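Local coordinates for cystathionine gamma-lyase (Saccharomyces cerevisiae, PDB 1N8P), which belongs to the pyridoxal-5'-phosphate-dependent enzymes of the Cys/Met metabolism family and forms an assembly of four chains, at residues G314-A319 and V363-V368; T148-K153 and M307-I312. All coordinates share one frame; numbering follows the deposited sequence.

Interaction 1. Residues G314-A319 and V363-V368; sequences GGAEAA and VFDDLV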
loop_
_atom_site.group_PDB
_atom_site.type_symbol
_atom_site.label_atom_id
_atom_site.label_comp_id
_atom_site.label_asym_id
_atom_site.label_seq_id
_atom_site.Cartn_x
_atom_site.Cartn_y
_atom_site.Cartn_z
ATOM N N GLY A 314 -27.590 37.305 -0.639
ATOM C CA GLY A 314 -28.824 36.704 -0.167
ATOM C C GLY A 314 -28.616 36.150 1.229
ATOM O O GLY A 314 -27.888 36.754 2.049
ATOM N N GLY A 315 -29.242 35.000 1.494
ATOM C CA GLY A 315 -29.128 34.356 2.795
ATOM C C GLY A 315 -29.093 32.836 2.741
ATOM O O GLY A 315 -29.357 32.239 1.703
ATOM N N ALA A 316 -28.761 32.229 3.877
ATOM C CA ALA A 316 -28.661 30.779 4.066
ATOM C C ALA A 316 -29.039 29.862 2.909
ATOM O O ALA A 316 -28.363 28.862 2.671
ATOM C CB ALA A 316 -29.445 30.381 5.301
ATOM N N GLU A 317 -30.136 30.154 2.220
ATOM C CA GLU A 317 -30.532 29.339 1.074
ATOM C C GLU A 317 -29.504 29.556 -0.037
ATOM O O GLU A 317 -28.814 28.635 -0.463
ATOM C CB GLU A 317 -31.892 29.771 0.542
ATOM C CG GLU A 317 -32.920 30.015 1.598
ATOM C CD GLU A 317 -33.154 28.802 2.426
ATOM O OE1 GLU A 317 -33.570 27.774 1.849
ATOM O OE2 GLU A 317 -32.918 28.883 3.649
ATOM N N ALA A 318 -29.417 30.792 -0.506
ATOM C CA ALA A 318 -28.480 31.121 -1.550
ATOM C C ALA A 318 -27.145 30.399 -1.342
ATOM O O ALA A 318 -26.520 29.965 -2.302
ATOM C CB ALA A 318 -28.271 32.628 -1.585
ATOM N N ALA A 319 -26.713 30.275 -0.090
ATOM C CA ALA A 319 -25.447 29.621 0.232
ATOM C C ALA A 319 -25.574 28.117 0.127
ATOM O O ALA A 319 -24.821 27.469 -0.597
ATOM C CB ALA A 319 -24.986 30.003 1.628
ATOM N N VAL A 363 -18.379 33.975 11.783
ATOM C CA VAL A 363 -18.895 32.833 11.038
ATOM C C VAL A 363 -20.336 33.040 10.590
ATOM O O VAL A 363 -21.222 32.271 10.941
ATOM C CB VAL A 363 -18.780 31.543 11.875
ATOM C CG1 VAL A 363 -19.279 30.346 11.092
ATOM C CG2 VAL A 363 -17.332 31.346 12.294
ATOM N N PHE A 364 -20.555 34.080 9.797
ATOM C CA PHE A 364 -21.878 34.407 9.299
ATOM C C PHE A 364 -22.620 33.213 8.693
ATOM O O PHE A 364 -22.050 32.369 8.003
ATOM C CB PHE A 364 -21.779 35.535 8.272
ATOM C CG PHE A 364 -21.612 36.905 8.877
ATOM C CD1 PHE A 364 -20.952 37.909 8.180
ATOM C CD2 PHE A 364 -22.127 37.196 10.131
ATOM C CE1 PHE A 364 -20.807 39.175 8.726
ATOM C CE2 PHE A 364 -21.987 38.457 10.680
ATOM C CZ PHE A 364 -21.325 39.449 9.974
ATOM N N ASP A 365 -23.916 33.172 8.953
ATOM C CA ASP A 365 -24.785 32.104 8.479
ATOM C C ASP A 365 -24.933 32.092 6.966
ATOM O O ASP A 365 -25.282 31.064 6.394
ATOM C CB ASP A 365 -26.169 32.271 9.112
ATOM C CG ASP A 365 -27.032 31.037 8.987
ATOM O OD1 ASP A 365 -27.250 30.574 7.850
ATOM O OD2 ASP A 365 -27.497 30.542 10.045
ATOM N N ASP A 366 -24.702 33.231 6.317
ATOM C CA ASP A 366 -24.826 33.286 4.858
ATOM C C ASP A 366 -23.458 33.344 4.189
ATOM O O ASP A 366 -23.306 33.889 3.107
ATOM C CB ASP A 366 -25.719 34.474 4.417
ATOM C CG ASP A 366 -25.200 35.847 4.894
ATOM O OD1 ASP A 366 -24.766 35.955 6.056
ATOM O OD2 ASP A 366 -25.250 36.830 4.117
ATOM N N LEU A 367 -22.476 32.735 4.843
ATOM C CA LEU A 367 -21.095 32.695 4.361
ATOM C C LEU A 367 -20.651 31.390 3.687
ATOM O O LEU A 367 -20.748 30.316 4.269
ATOM C CB LEU A 367 -20.161 32.934 5.527
ATOM C CG LEU A 367 -18.682 32.900 5.198
ATOM C CD1 LEU A 367 -18.226 34.320 4.856
ATOM C CD2 LEU A 367 -17.925 32.340 6.390
ATOM N N VAL A 368 -20.143 31.491 2.467
ATOM C CA VAL A 368 -19.652 30.320 1.754
ATOM C C VAL A 368 -18.114 30.324 1.765
ATOM O O VAL A 368 -17.470 31.318 1.397
ATOM C CB VAL A 368 -20.137 30.298 0.284
ATOM C CG1 VAL A 368 -19.388 29.236 -0.497
ATOM C CG2 VAL A 368 -21.620 30.021 0.234
#
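Asp366 turns its CG between its backbone N and carbonyl carbon (chi1 58°), and its CB points toward residues 314-319. CB lies over the Gly315 backbone, 3.8 Å from Gly315 CA. Asp365, next to it, has CG anti to the backbone N (chi1 -165°). This swings its carboxylate to Ala316, where OD1 lies 3.4 Å from Ala316 CB. The CG2 methyl of Val368 reaches Ala319 CB at 3.6 Å, which adds a small apolar contact on the buried side.

The two aspartates are the central residues of a type I beta turn from Phe364 to Leu367. The turn is closed by Leu367 N to Phe364 O at 3.2 Å, and it leads into strand 367-371. On the other side, Gly314 and Gly315 lead into helix 316-325. The contact therefore sets a turn before a strand against the residues leading into and beginning helix 316-325.

The two segments share no hydrogen bond. Asp366 OD2 is 3.4 Å from Gly314 O, but both atoms are acceptors. The carboxylates find their charged partners elsewhere in the chain: Asp366 OD1 in a salt bridge with Arg311 NH1, Asp365 OD2 in one with Arg358 NH2.

Across the contact the aspartates thus meet residues 314-316 by van der Waals touch. The salt bridges to Arg311 and Arg358, which lie outside the two segments, probably balance their charge.

Interaction 2. Residues T148-K153 and M307-I312; sequences TNPTLK and MISFRI
Leu152 and Ser309 face each other, each with its CB directed toward the other segment. Leu152 holds CG anti to its carbonyl carbon (chi1 -59°). CD1 meets strand 307-312 end-on, 3.9 Å from Ser309 CB and 3.8 Å from Ile308 C. The other methyl, CD2, comes to 4.3 Å from Met307 CB.

Ser309 has OG anti to the backbone N (chi1 179°), which carries the hydroxyl out to the loop. OG gives a weak hydrogen bond to Pro150 O at 2.8 Å. A second weak hydrogen bond links OG with Asn282 ND2 of the neighbouring strand.

The loop is compact. The peptide bond before Pro150 is cis, and Lys153 N donates to Thr148 OG1 at 2.8 Å with an angle of 165°. Asn149 OD1 is bonded to Arg369 NE, a further tie to the same small sheet.

The side chain of Met307 lies about 7 Å from pyridoxal-5'-phosphate. Residues 148-153 follow strand 139-144 of the seven-stranded sheet, and here they rest on a strand of the smaller one. The contact thus spans the large, cofactor-binding domain and the smaller C-terminal domain, the two-domain division typical of fold-type I pyridoxal-5'-phosphate enzymes.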
loop_
_atom_site.group_PDB
_atom_site.type_symbol
_atom_site.label_atom_id
_atom_site.label_comp_id
_atom_site.label_asym_id
_atom_site.label_seq_id
_atom_site.Cartn_x
_atom_site.Cartn_y
_atom_site.Cartn_z
ATOM N N THR A 148 -7.188 32.693 10.065
ATOM C CA THR A 148 -8.294 32.074 10.750
ATOM C C THR A 148 -9.258 31.413 9.792
ATOM O O THR A 148 -9.488 31.877 8.687
ATOM C CB THR A 148 -9.065 33.104 11.536
ATOM O OG1 THR A 148 -9.553 34.103 10.635
ATOM C CG2 THR A 148 -8.184 33.742 12.575
ATOM N N ASN A 149 -9.847 30.331 10.252
ATOM C CA ASN A 149 -10.812 29.588 9.465
ATOM C C ASN A 149 -12.214 29.926 9.997
ATOM O O ASN A 149 -12.511 29.655 11.158
ATOM C CB ASN A 149 -10.482 28.106 9.618
ATOM C CG ASN A 149 -11.489 27.211 8.988
ATOM O OD1 ASN A 149 -11.802 27.327 7.806
ATOM N ND2 ASN A 149 -11.990 26.283 9.772
ATOM N N PRO A 150 -13.108 30.478 9.138
ATOM C CA PRO A 150 -13.015 30.840 7.713
ATOM C C PRO A 150 -13.004 32.338 7.379
ATOM O O PRO A 150 -13.023 32.713 6.210
ATOM C CB PRO A 150 -14.264 30.210 7.161
ATOM C CG PRO A 150 -15.282 30.714 8.213
ATOM C CD PRO A 150 -14.528 30.496 9.555
ATOM N N THR A 151 -13.019 33.197 8.389
ATOM C CA THR A 151 -13.019 34.641 8.152
ATOM C C THR A 151 -11.754 35.013 7.379
ATOM O O THR A 151 -11.749 35.921 6.545
ATOM C CB THR A 151 -13.088 35.415 9.494
ATOM O OG1 THR A 151 -14.323 35.108 10.146
ATOM C CG2 THR A 151 -13.029 36.921 9.271
ATOM N N LEU A 152 -10.681 34.290 7.668
ATOM C CA LEU A 152 -9.410 34.494 7.011
ATOM C C LEU A 152 -8.662 35.738 7.467
ATOM O O LEU A 152 -8.093 36.453 6.651
ATOM C CB LEU A 152 -9.624 34.509 5.498
ATOM C CG LEU A 152 -10.237 33.210 4.954
ATOM C CD1 LEU A 152 -10.210 33.194 3.441
ATOM C CD2 LEU A 152 -9.461 32.042 5.483
ATOM N N LYS A 153 -8.643 35.948 8.784
ATOM C CA LYS A 153 -7.984 37.082 9.446
ATOM C C LYS A 153 -6.493 36.831 9.686
ATOM O O LYS A 153 -6.126 35.887 10.349
ATOM C CB LYS A 153 -8.679 37.351 10.790
ATOM C CG LYS A 153 -8.094 38.504 11.594
ATOM C CD LYS A 153 -8.697 38.612 12.982
ATOM C CE LYS A 153 -10.201 38.843 12.909
ATOM N NZ LYS A 153 -10.947 37.652 12.386
ATOM N N MET A 307 -7.788 29.324 0.123
ATOM C CA MET A 307 -9.082 29.439 0.786
ATOM C C MET A 307 -9.635 30.855 0.643
ATOM O O MET A 307 -8.980 31.843 1.000
ATOM C CB MET A 307 -8.962 29.137 2.287
ATOM C CG MET A 307 -8.175 27.888 2.664
ATOM S SD MET A 307 -8.940 26.333 2.212
ATOM C CE MET A 307 -10.395 26.306 3.308
ATOM N N ILE A 308 -10.848 30.944 0.115
ATOM C CA ILE A 308 -11.521 32.220 -0.062
ATOM C C ILE A 308 -12.699 32.019 0.869
ATOM O O ILE A 308 -12.926 30.914 1.327
ATOM C CB ILE A 308 -11.947 32.410 -1.557
ATOM C CG1 ILE A 308 -10.689 32.539 -2.413
ATOM C CG2 ILE A 308 -12.836 33.650 -1.747
ATOM C CD1 ILE A 308 -10.927 32.430 -3.878
ATOM N N SER A 309 -13.413 33.076 1.194
ATOM C CA SER A 309 -14.565 32.971 2.076
ATOM C C SER A 309 -15.380 34.159 1.620
ATOM O O SER A 309 -14.822 35.225 1.352
ATOM C CB SER A 309 -14.106 33.114 3.519
ATOM O OG SER A 309 -15.172 33.050 4.434
ATOM N N PHE A 310 -16.685 33.989 1.470
ATOM C CA PHE A 310 -17.465 35.118 1.001
ATOM C C PHE A 310 -18.902 34.892 1.356
ATOM O O PHE A 310 -19.263 33.774 1.694
ATOM C CB PHE A 310 -17.276 35.302 -0.519
ATOM C CG PHE A 310 -18.070 34.352 -1.357
ATOM C CD1 PHE A 310 -19.262 34.758 -1.943
ATOM C CD2 PHE A 310 -17.655 33.041 -1.532
ATOM C CE1 PHE A 310 -20.017 33.876 -2.677
ATOM C CE2 PHE A 310 -18.409 32.162 -2.264
ATOM C CZ PHE A 310 -19.588 32.577 -2.835
ATOM N N ARG A 311 -19.701 35.958 1.323
ATOM C CA ARG A 311 -21.123 35.884 1.656
ATOM C C ARG A 311 -21.879 36.384 0.448
ATOM O O ARG A 311 -21.524 37.417 -0.104
ATOM C CB ARG A 311 -21.427 36.738 2.904
ATOM C CG ARG A 311 -20.834 38.155 2.880
ATOM C CD ARG A 311 -20.773 38.853 4.270
ATOM N NE ARG A 311 -22.078 39.266 4.783
ATOM C CZ ARG A 311 -22.931 38.432 5.347
ATOM N NH1 ARG A 311 -22.595 37.164 5.470
ATOM N NH2 ARG A 311 -24.120 38.848 5.743
ATOM N N ILE A 312 -22.911 35.664 0.022
ATOM C CA ILE A 312 -23.656 36.090 -1.160
ATOM C C ILE A 312 -24.812 37.072 -0.922
ATOM O O ILE A 312 -25.366 37.133 0.175
ATOM C CB ILE A 312 -24.170 34.879 -1.943
ATOM C CG1 ILE A 312 -24.330 33.696 -1.006
ATOM C CG2 ILE A 312 -23.206 34.521 -3.052
ATOM C CD1 ILE A 312 -24.785 32.468 -1.721
#

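In the fold
The centres of the two interactions lie about 12 Å apart, on the same side of the chain's centre. They come in series: interaction 2 closes at strand 307-312, and interaction 1 opens just after it, at the residues that lead into helix 316-325. Both reach the five-stranded sheet, where 307-312 and 367-371 are antiparallel neighbours. Val368 N to Phe310 O, a probable hydrogen bond of 2.6 Å, joins the two strands. The salt bridge from Asp366 to Arg311 ties the turn before 367-371 to the same strand, 307-312. Strand 307-312 thus connects a peripheral, partly buried contact with a buried one facing the large domain and the cofactor side.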